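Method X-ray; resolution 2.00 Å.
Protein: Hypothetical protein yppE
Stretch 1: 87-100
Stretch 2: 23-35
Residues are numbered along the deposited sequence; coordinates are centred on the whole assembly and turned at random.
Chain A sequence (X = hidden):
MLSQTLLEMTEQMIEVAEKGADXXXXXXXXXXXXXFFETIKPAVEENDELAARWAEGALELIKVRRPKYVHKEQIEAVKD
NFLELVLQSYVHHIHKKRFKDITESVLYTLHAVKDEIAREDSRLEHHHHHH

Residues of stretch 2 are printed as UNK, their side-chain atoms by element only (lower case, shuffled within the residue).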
ATOM      1  N   LEU A  87       0.582  -9.975   3.617  1.00 10.92           N
ATOM      2  CA  LEU A  87       0.552 -11.333   4.166  1.00  9.13           C
ATOM      3  C   LEU A  87      -0.054 -12.335   3.185  1.00  8.09           C
ATOM      4  O   LEU A  87       0.499 -13.420   2.940  1.00  9.28           O
ATOM      5  CB  LEU A  87      -0.261 -11.361   5.466  1.00  8.15           C
ATOM      6  CG  LEU A  87      -0.456 -12.750   6.096  1.00 11.40           C
ATOM      7  CD1 LEU A  87       0.893 -13.422   6.386  1.00  8.36           C
ATOM      8  CD2 LEU A  87      -1.275 -12.600   7.379  1.00 11.69           C
ATOM      9  N   GLN A  88      -1.206 -11.983   2.632  1.00  9.39           N
ATOM     10  CA  GLN A  88      -1.885 -12.895   1.719  1.00  9.36           C
ATOM     11  C   GLN A  88      -1.125 -13.172   0.424  1.00  8.81           C
ATOM     12  O   GLN A  88      -1.339 -14.206  -0.210  1.00  9.67           O
ATOM     13  CB  GLN A  88      -3.291 -12.379   1.431  1.00 11.18           C
ATOM     14  CG  GLN A  88      -4.191 -12.337   2.678  1.00 12.59           C
ATOM     15  CD  GLN A  88      -4.341 -13.692   3.356  1.00 13.98           C
ATOM     16  OE1 GLN A  88      -4.502 -14.723   2.694  1.00 11.08           O
ATOM     17  NE2 GLN A  88      -4.300 -13.696   4.684  1.00 13.12           N
ATOM     18  N   SER A  89      -0.228 -12.273   0.032  1.00  7.95           N
ATOM     19  CA  SER A  89       0.541 -12.510  -1.185  1.00 10.00           C
ATOM     20  C   SER A  89       1.386 -13.767  -0.962  1.00  9.09           C
ATOM     21  O   SER A  89       1.667 -14.506  -1.894  1.00  8.08           O
ATOM     22  CB  SER A  89       1.437 -11.311  -1.523  1.00 10.19           C
ATOM     23  OG  SER A  89       2.523 -11.171  -0.620  1.00 10.50           O
ATOM     24  N   TYR A  90       1.764 -14.009   0.293  1.00  9.52           N
ATOM     25  CA  TYR A  90       2.569 -15.178   0.643  1.00 10.89           C
ATOM     26  C   TYR A  90       1.757 -16.412   1.004  1.00  9.76           C
ATOM     27  O   TYR A  90       2.077 -17.504   0.548  1.00  9.73           O
ATOM     28  CB  TYR A  90       3.497 -14.849   1.812  1.00  8.09           C
ATOM     29  CG  TYR A  90       4.502 -13.787   1.462  1.00 10.28           C
ATOM     30  CD1 TYR A  90       5.642 -14.103   0.727  1.00 11.52           C
ATOM     31  CD2 TYR A  90       4.286 -12.459   1.819  1.00 10.85           C
ATOM     32  CE1 TYR A  90       6.549 -13.118   0.350  1.00 10.50           C
ATOM     33  CE2 TYR A  90       5.183 -11.466   1.449  1.00 11.45           C
ATOM     34  CZ  TYR A  90       6.314 -11.809   0.713  1.00 12.29           C
ATOM     35  OH  TYR A  90       7.216 -10.846   0.346  1.00 11.96           O
ATOM     36  N   VAL A  91       0.712 -16.235   1.816  1.00  7.10           N
ATOM     37  CA  VAL A  91      -0.113 -17.363   2.261  1.00  8.06           C
ATOM     38  C   VAL A  91      -1.400 -17.597   1.455  1.00  9.55           C
ATOM     39  O   VAL A  91      -2.001 -18.671   1.529  1.00  8.01           O
ATOM     40  CB  VAL A  91      -0.463 -17.217   3.769  1.00 13.25           C
ATOM     41  CG1 VAL A  91       0.817 -17.091   4.574  1.00 12.29           C
ATOM     42  CG2 VAL A  91      -1.344 -16.001   3.996  1.00 15.12           C
ATOM     43  N   HIS A  92      -1.814 -16.578   0.705  1.00 14.33           N
ATOM     44  CA  HIS A  92      -2.997 -16.629  -0.161  1.00 16.53           C
ATOM     45  C   HIS A  92      -4.202 -17.442   0.312  1.00 17.07           C
ATOM     46  O   HIS A  92      -4.748 -18.252  -0.443  1.00 18.14           O
ATOM     47  CB  HIS A  92      -2.583 -17.121  -1.551  1.00 12.69           C
ATOM     48  CG  HIS A  92      -1.886 -18.448  -1.544  1.00 15.31           C
ATOM     49  ND1 HIS A  92      -2.556 -19.644  -1.382  1.00 16.06           N
ATOM     50  CD2 HIS A  92      -0.578 -18.765  -1.679  1.00 14.74           C
ATOM     51  CE1 HIS A  92      -1.686 -20.639  -1.420  1.00 16.00           C
ATOM     52  NE2 HIS A  92      -0.480 -20.133  -1.598  1.00 14.50           N
ATOM     53  N   HIS A  93      -4.636 -17.227   1.545  1.00 19.30           N
ATOM     54  CA  HIS A  93      -5.789 -17.958   2.042  1.00 18.75           C
ATOM     55  C   HIS A  93      -7.089 -17.355   1.547  1.00 19.87           C
ATOM     56  O   HIS A  93      -7.997 -18.082   1.156  1.00 21.10           O
ATOM     57  CB  HIS A  93      -5.794 -17.982   3.569  1.00 14.65           C
ATOM     58  CG  HIS A  93      -4.685 -18.791   4.157  1.00 13.78           C
ATOM     59  ND1 HIS A  93      -4.441 -20.097   3.783  1.00 11.72           N
ATOM     60  CD2 HIS A  93      -3.768 -18.493   5.108  1.00 13.42           C
ATOM     61  CE1 HIS A  93      -3.421 -20.567   4.480  1.00 12.58           C
ATOM     62  NE2 HIS A  93      -2.995 -19.614   5.292  1.00 14.35           N
ATOM     63  N   ILE A  94      -7.184 -16.028   1.554  1.00 16.68           N
ATOM     64  CA  ILE A  94      -8.418 -15.377   1.114  1.00 16.70           C
ATOM     65  C   ILE A  94      -8.685 -15.622  -0.372  1.00 16.75           C
ATOM     66  O   ILE A  94      -7.766 -15.921  -1.125  1.00 17.36           O
ATOM     67  CB  ILE A  94      -8.383 -13.866   1.401  1.00  8.95           C
ATOM     68  CG1 ILE A  94      -7.251 -13.201   0.626  1.00 10.69           C
ATOM     69  CG2 ILE A  94      -8.214 -13.638   2.898  1.00  9.13           C
ATOM     70  CD1 ILE A  94      -7.290 -11.688   0.727  1.00 10.52           C
ATOM     71  N   HIS A  95      -9.945 -15.504  -0.784  1.00 21.43           N
ATOM     72  CA  HIS A  95     -10.327 -15.744  -2.179  1.00 22.85           C
ATOM     73  C   HIS A  95      -9.980 -14.597  -3.125  1.00 22.00           C
ATOM     74  O   HIS A  95      -9.731 -13.476  -2.692  1.00 20.32           O
ATOM     75  CB  HIS A  95     -11.825 -16.044  -2.271  1.00 23.19           C
ATOM     76  CG  HIS A  95     -12.240 -17.262  -1.507  1.00 26.45           C
ATOM     77  ND1 HIS A  95     -11.686 -18.503  -1.733  1.00 27.02           N
ATOM     78  CD2 HIS A  95     -13.139 -17.425  -0.506  1.00 28.31           C
ATOM     79  CE1 HIS A  95     -12.224 -19.380  -0.903  1.00 29.94           C
ATOM     80  NE2 HIS A  95     -13.108 -18.751  -0.147  1.00 30.76           N
ATOM     81  N   LYS A  96      -9.974 -14.905  -4.420  1.00 14.72           N
ATOM     82  CA  LYS A  96      -9.639 -13.950  -5.477  1.00 16.46           C
ATOM     83  C   LYS A  96     -10.370 -12.614  -5.387  1.00 14.82           C
ATOM     84  O   LYS A  96      -9.748 -11.563  -5.474  1.00 13.24           O
ATOM     85  CB  LYS A  96      -9.923 -14.564  -6.856  1.00 36.95           C
ATOM     86  CG  LYS A  96      -9.388 -15.984  -7.059  1.00 43.44           C
ATOM     87  CD  LYS A  96      -7.864 -16.031  -7.056  1.00 45.78           C
ATOM     88  CE  LYS A  96      -7.343 -17.440  -7.307  1.00 47.66           C
ATOM     89  NZ  LYS A  96      -7.738 -18.404  -6.232  1.00 49.10           N
ATOM     90  N   LYS A  97     -11.690 -12.662  -5.233  1.00 21.67           N
ATOM     91  CA  LYS A  97     -12.505 -11.451  -5.154  1.00 23.14           C
ATOM     92  C   LYS A  97     -12.079 -10.508  -4.032  1.00 21.38           C
ATOM     93  O   LYS A  97     -11.939  -9.303  -4.237  1.00 19.26           O
ATOM     94  CB  LYS A  97     -13.979 -11.817  -4.969  1.00 31.00           C
ATOM     95  CG  LYS A  97     -14.893 -10.612  -4.803  1.00 33.79           C
ATOM     96  CD  LYS A  97     -16.281 -11.037  -4.354  1.00 35.89           C
ATOM     97  CE  LYS A  97     -17.150  -9.833  -3.997  1.00 37.47           C
ATOM     98  NZ  LYS A  97     -17.594  -9.056  -5.185  1.00 36.32           N
ATOM     99  N   ARG A  98     -11.906 -11.060  -2.838  1.00 18.11           N
ATOM    100  CA  ARG A  98     -11.495 -10.278  -1.685  1.00 17.84           C
ATOM    101  C   ARG A  98     -10.089  -9.705  -1.900  1.00 16.65           C
ATOM    102  O   ARG A  98      -9.830  -8.536  -1.600  1.00 12.93           O
ATOM    103  CB  ARG A  98     -11.526 -11.162  -0.434  1.00 20.56           C
ATOM    104  CG  ARG A  98     -11.018 -10.511   0.835  1.00 21.67           C
ATOM    105  CD  ARG A  98     -11.755  -9.224   1.168  1.00 23.30           C
ATOM    106  NE  ARG A  98     -11.279  -8.682   2.436  1.00 24.66           N
ATOM    107  CZ  ARG A  98     -11.442  -7.421   2.818  1.00 24.85           C
ATOM    108  NH1 ARG A  98     -12.072  -6.559   2.026  1.00 27.52           N
ATOM    109  NH2 ARG A  98     -10.971  -7.017   3.986  1.00 28.48           N
ATOM    110  N   PHE A  99      -9.179 -10.521  -2.417  1.00 16.57           N
ATOM    111  CA  PHE A  99      -7.824 -10.038  -2.647  1.00 16.80           C
ATOM    112  C   PHE A  99      -7.860  -8.870  -3.630  1.00 15.36           C
ATOM    113  O   PHE A  99      -7.144  -7.870  -3.459  1.00 15.17           O
ATOM    114  CB  PHE A  99      -6.933 -11.143  -3.215  1.00 15.98           C
ATOM    115  CG  PHE A  99      -5.494 -10.735  -3.343  1.00 14.88           C
ATOM    116  CD1 PHE A  99      -4.634 -10.814  -2.251  1.00 15.96           C
ATOM    117  CD2 PHE A  99      -5.018 -10.181  -4.529  1.00 13.52           C
ATOM    118  CE1 PHE A  99      -3.315 -10.339  -2.339  1.00 12.96           C
ATOM    119  CE2 PHE A  99      -3.710  -9.710  -4.625  1.00 13.03           C
ATOM    120  CZ  PHE A  99      -2.859  -9.788  -3.529  1.00 13.41           C
ATOM    121  N   LYS A 100      -8.690  -8.999  -4.664  1.00 11.96           N
ATOM    122  CA  LYS A 100      -8.812  -7.945  -5.662  1.00 12.11           C
ATOM    123  C   LYS A 100      -9.372  -6.680  -5.019  1.00 10.63           C
ATOM    124  O   LYS A 100      -8.862  -5.598  -5.263  1.00 11.76           O
ATOM    125  CB  LYS A 100      -9.720  -8.377  -6.826  1.00 14.30           C
ATOM    126  CG  LYS A 100      -9.859  -7.304  -7.912  1.00 14.20           C
ATOM    127  CD  LYS A 100     -10.665  -7.773  -9.121  1.00 20.49           C
ATOM    128  CE  LYS A 100     -10.786  -6.673 -10.175  1.00 24.01           C
ATOM    129  NZ  LYS A 100     -11.496  -7.121 -11.407  1.00 23.59           N
ATOM    130  N   UNK A  23       2.351 -12.309  -6.877  1.00 10.82           N
ATOM    131  CA  UNK A  23       2.782 -13.390  -6.006  1.00 11.29           C
ATOM    132  C   UNK A  23       1.557 -14.188  -5.555  1.00 10.46           C
ATOM    133  O   UNK A  23       1.590 -15.418  -5.505  1.00 12.22           O
ATOM    134  n   UNK A  23       4.804 -10.546  -2.483  1.00  8.96           N
ATOM    135  n   UNK A  23       5.935 -12.474  -3.051  1.00 11.67           N
ATOM    136  c   UNK A  23       4.151 -13.934  -3.916  1.00 11.25           C
ATOM    137  c   UNK A  23       5.888 -11.148  -2.958  1.00 11.99           C
ATOM    138  c   UNK A  23       3.541 -12.839  -4.793  1.00  8.57           C
ATOM    139  n   UNK A  23       6.922 -10.426  -3.366  1.00 14.38           N
ATOM    140  c   UNK A  23       4.843 -13.362  -2.675  1.00 11.84           C
ATOM    141  N   UNK A  24       0.476 -13.476  -5.250  1.00 11.35           N
ATOM    142  CA  UNK A  24      -0.773 -14.087  -4.805  1.00 12.93           C
ATOM    143  C   UNK A  24      -1.324 -15.049  -5.852  1.00 13.74           C
ATOM    144  O   UNK A  24      -1.626 -16.202  -5.547  1.00 13.29           O
ATOM    145  c   UNK A  24      -4.180 -13.514  -5.218  1.00 16.03           C
ATOM    146  c   UNK A  24      -3.205 -13.517  -4.228  1.00 16.86           C
ATOM    147  c   UNK A  24      -1.814 -12.999  -4.520  1.00 16.92           C
ATOM    148  c   UNK A  24      -5.781 -14.498  -3.723  1.00 18.64           C
ATOM    149  o   UNK A  24      -7.053 -14.996  -3.498  1.00 16.96           O
ATOM    150  c   UNK A  24      -3.546 -14.023  -2.969  1.00 15.38           C
ATOM    151  c   UNK A  24      -4.829 -14.512  -2.713  1.00 17.38           C
ATOM    152  c   UNK A  24      -5.459 -13.999  -4.974  1.00 16.78           C
ATOM    153  N   UNK A  25      -1.446 -14.563  -7.085  1.00 18.80           N
ATOM    154  CA  UNK A  25      -1.963 -15.363  -8.187  1.00 19.96           C
ATOM    155  C   UNK A  25      -1.075 -16.569  -8.442  1.00 20.20           C
ATOM    156  O   UNK A  25      -1.571 -17.670  -8.669  1.00 19.85           O
ATOM    157  c   UNK A  25      -2.300 -15.315 -10.730  1.00 30.20           C
ATOM    158  c   UNK A  25      -2.405 -14.441 -11.975  1.00 33.36           C
ATOM    159  c   UNK A  25      -2.056 -14.512  -9.458  1.00 25.75           C
ATOM    160  n   UNK A  25      -3.341 -14.779 -12.855  1.00 36.07           N
ATOM    161  o   UNK A  25      -1.644 -13.484 -12.150  1.00 35.25           O
ATOM    162  N   UNK A  26       0.239 -16.372  -8.404  1.00 14.91           N
ATOM    163  CA  UNK A  26       1.143 -17.495  -8.634  1.00 16.71           C
ATOM    164  C   UNK A  26       0.981 -18.526  -7.521  1.00 14.68           C
ATOM    165  O   UNK A  26       1.058 -19.728  -7.759  1.00 15.90           O
ATOM    166  o   UNK A  26       2.973 -18.386 -11.306  1.00 27.96           O
ATOM    167  c   UNK A  26       3.587 -18.139  -9.005  1.00 23.86           C
ATOM    168  c   UNK A  26       2.598 -17.020  -8.706  1.00 17.23           C
ATOM    169  c   UNK A  26       3.175 -18.972 -10.215  1.00 27.33           C
ATOM    170  o   UNK A  26       3.053 -20.212 -10.073  1.00 27.27           O
ATOM    171  N   UNK A  27       0.745 -18.047  -6.306  1.00 13.43           N
ATOM    172  CA  UNK A  27       0.560 -18.950  -5.183  1.00 15.92           C
ATOM    173  C   UNK A  27      -0.724 -19.756  -5.282  1.00 18.04           C
ATOM    174  O   UNK A  27      -0.782 -20.901  -4.836  1.00 16.62           O
ATOM    175  N   UNK A  28      -1.766 -19.161  -5.853  1.00 23.78           N
ATOM    176  CA  UNK A  28      -3.036 -19.863  -5.997  1.00 28.01           C
ATOM    177  C   UNK A  28      -2.928 -20.931  -7.075  1.00 30.59           C
ATOM    178  O   UNK A  28      -3.432 -22.046  -6.912  1.00 31.02           O
ATOM    179  c   UNK A  28      -4.638 -18.031  -5.215  1.00 21.01           C
ATOM    180  c   UNK A  28      -4.152 -18.887  -6.369  1.00 21.29           C
ATOM    181  c   UNK A  28      -5.377 -18.870  -4.190  1.00 20.52           C
ATOM    182  n   UNK A  28      -7.042 -18.760  -2.342  1.00 15.81           N
ATOM    183  c   UNK A  28      -6.122 -17.978  -3.209  1.00 20.25           C
ATOM    184  N   UNK A  29      -2.264 -20.576  -8.172  1.00 24.78           N
ATOM    185  CA  UNK A  29      -2.092 -21.486  -9.304  1.00 27.22           C
ATOM    186  C   UNK A  29      -1.206 -22.681  -8.971  1.00 26.15           C
ATOM    187  O   UNK A  29      -1.588 -23.828  -9.190  1.00 26.21           O
ATOM    188  n   UNK A  29      -3.665 -19.631 -10.518  1.00 39.33           N
ATOM    189  o   UNK A  29      -2.063 -18.868 -11.900  1.00 39.71           O
ATOM    190  c   UNK A  29      -2.435 -19.657 -11.031  1.00 36.90           C
ATOM    191  c   UNK A  29      -1.499 -20.727 -10.495  1.00 35.09           C
ATOM    192  N   UNK A  30      -0.020 -22.398  -8.449  1.00 30.31           N
ATOM    193  CA  UNK A  30       0.937 -23.432  -8.089  1.00 29.07           C
ATOM    194  C   UNK A  30       1.594 -23.017  -6.784  1.00 28.93           C
ATOM    195  O   UNK A  30       2.642 -22.373  -6.779  1.00 28.08           O
ATOM    196  o   UNK A  30       2.835 -24.685  -8.947  1.00 46.07           O
ATOM    197  c   UNK A  30       1.993 -23.573  -9.189  1.00 43.35           C
ATOM    198  N   UNK A  31       0.961 -23.403  -5.681  1.00 31.91           N
ATOM    199  CA  UNK A  31       1.425 -23.069  -4.343  1.00 29.66           C
ATOM    200  C   UNK A  31       2.892 -23.335  -4.037  1.00 29.04           C
ATOM    201  O   UNK A  31       3.457 -24.337  -4.482  1.00 30.13           O
ATOM    202  c   UNK A  31       0.586 -23.812  -3.305  1.00 25.82           C
ATOM    203  c   UNK A  31       1.056 -23.549  -1.900  1.00 26.28           C
ATOM    204  n   UNK A  31       1.954 -24.399  -1.408  1.00 27.93           N
ATOM    205  o   UNK A  31       0.643 -22.576  -1.265  1.00 27.10           O
ATOM    206  N   UNK A  32       3.483 -22.427  -3.258  1.00 18.29           N
ATOM    207  CA  UNK A  32       4.869 -22.521  -2.793  1.00 15.81           C
ATOM    208  C   UNK A  32       4.874 -22.121  -1.317  1.00 15.97           C
ATOM    209  O   UNK A  32       4.322 -21.088  -0.942  1.00 16.38           O
ATOM    210  n   UNK A  32       7.523 -20.453  -2.086  1.00 12.70           N
ATOM    211  c   UNK A  32       7.169 -21.468  -2.950  1.00 13.57           C
ATOM    212  c   UNK A  32       5.805 -21.577  -3.560  1.00 14.83           C
ATOM    213  c   UNK A  32       8.760 -20.648  -1.662  1.00 11.06           C
ATOM    214  c   UNK A  32       8.248 -22.284  -3.031  1.00 12.61           C
ATOM    215  n   UNK A  32       9.222 -21.752  -2.220  1.00 12.98           N
ATOM    216  N   UNK A  33       5.496 -22.933  -0.476  1.00 16.64           N
ATOM    217  CA  UNK A  33       5.532 -22.614   0.946  1.00 17.54           C
ATOM    218  C   UNK A  33       6.626 -21.596   1.286  1.00 15.96           C
ATOM    219  O   UNK A  33       7.808 -21.934   1.353  1.00 14.29           O
ATOM    220  o   UNK A  33       4.641 -24.778   1.556  1.00 20.94           O
ATOM    221  c   UNK A  33       5.729 -23.890   1.756  1.00 17.27           C
ATOM    222  N   UNK A  34       6.229 -20.341   1.489  1.00 16.74           N
ATOM    223  CA  UNK A  34       7.202 -19.298   1.833  1.00 15.84           C
ATOM    224  C   UNK A  34       7.596 -19.448   3.290  1.00 15.90           C
ATOM    225  O   UNK A  34       6.768 -19.817   4.122  1.00 15.97           O
ATOM    226  c   UNK A  34       5.430 -17.594  -0.601  1.00  9.92           C
ATOM    227  c   UNK A  34       5.434 -17.246  -1.967  1.00 13.48           C
ATOM    228  c   UNK A  34       6.593 -17.510   0.157  1.00 12.85           C
ATOM    229  c   UNK A  34       6.605 -17.911   1.608  1.00 11.42           C
ATOM    230  c   UNK A  34       6.607 -16.810  -2.559  1.00 14.78           C
ATOM    231  o   UNK A  34       6.631 -16.455  -3.889  1.00 18.54           O
ATOM    232  c   UNK A  34       7.760 -17.070  -0.469  1.00 16.43           C
ATOM    233  c   UNK A  34       7.770 -16.719  -1.821  1.00 16.08           C
ATOM    234  N   UNK A  35       8.859 -19.168   3.604  1.00 12.77           N
ATOM    235  CA  UNK A  35       9.325 -19.300   4.981  1.00 11.75           C
ATOM    236  C   UNK A  35       8.729 -18.223   5.879  1.00 10.19           C
ATOM    237  O   UNK A  35       8.821 -17.031   5.566  1.00  8.92           O
ATOM    238  c   UNK A  35      10.837 -19.202   5.046  1.00 12.94           C
ATOM    239  c   UNK A  35      11.367 -19.626   6.387  1.00 12.58           C
ATOM    240  o   UNK A  35      11.554 -20.836   6.586  1.00 13.51           O
ATOM    241  o   UNK A  35      11.568 -18.757   7.250  1.00 15.44           O
TER
HETATM  242  O   HOH W   1       2.050 -17.189  -2.905  1.00 17.34           O
HETATM  243  O   HOH W   2      -5.198 -21.150  -1.394  1.00 25.73           O
HETATM  244  O   HOH W   3       2.266 -20.106  -2.512  1.00 25.88           O
HETATM  245  O   HOH W   4       3.176 -19.772   2.112  1.00  9.32           O

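Position 23 has three carbons, a nitrogen, then a carbon carrying two more nitrogens. This planar group lies flat on the Tyr90 ring, centres 4.4 Å apart, and one terminal nitrogen is 3.0 Å from Ser89 OG. It is Arg23, and NH1 donates a hydrogen bond to that hydroxyl.

Position 24 has one carbon, then a six-carbon ring bearing an oxygen. The ring stacks on Phe99 with an offset, centroids 3.8 Å apart and planes at 1°. The residue is Tyr24. Its OH donates to Ile94 O at 2.6 Å.

Position 25 has three carbons, the third carrying an oxygen and a nitrogen, and points away from stretch 1. It is Gln25. Position 26 has three carbons, the third carrying two oxygens, and touches nothing on stretch 1. It is Glu26.

Position 27 has no side-chain atoms. A CB placed here would lie 2.5 Å from His92 CD2, a clash. It is Gly27, and the imidazole occupies that space.

Position 28 has four carbons in a row ending in nitrogen. The chain reaches the turn after helix 87-91. It is Lys28. NZ makes weak hydrogen bonds to His92 O (3.0 Å) and Ile94 O (3.2 Å).

Position 29 has two carbons, the second carrying an oxygen and a nitrogen, and makes no contact. It is Asn29. Position 30 has one carbon and one oxygen, and the chain leaves helical geometry here. It is Ser30.

Position 31 again has two carbons, the second carrying an oxygen and a nitrogen. The oxygen is 2.7 Å from His92 NE2. It is Asn31, and its OD1 accepts a weak hydrogen bond.

Position 32 has one carbon and a five-membered ring of three carbons and two nitrogens. The ring stays clear of stretch 1. It is His32, whose backbone N donates to water 3, which also bonds His92 NE2.

Position 33 has one carbon and one oxygen, pointing away. It is Ser33. Position 34 has one carbon and a six-carbon ring bearing an oxygen. Its face receives the edge of Tyr90, with planes at 87°. It is Tyr34. Position 35 has two carbons, the second carrying two oxygens, out of reach of stretch 1. It is Asp35, which caps the helix that follows.

The contact buries 800 Å². Helices 23-29 and 87-91 cross at 25°. Aromatic packing is joined by polar contacts to the turn, where His92 fits over Gly27.

Stretch 2 (23-35) RYQEGKNSNHSYD
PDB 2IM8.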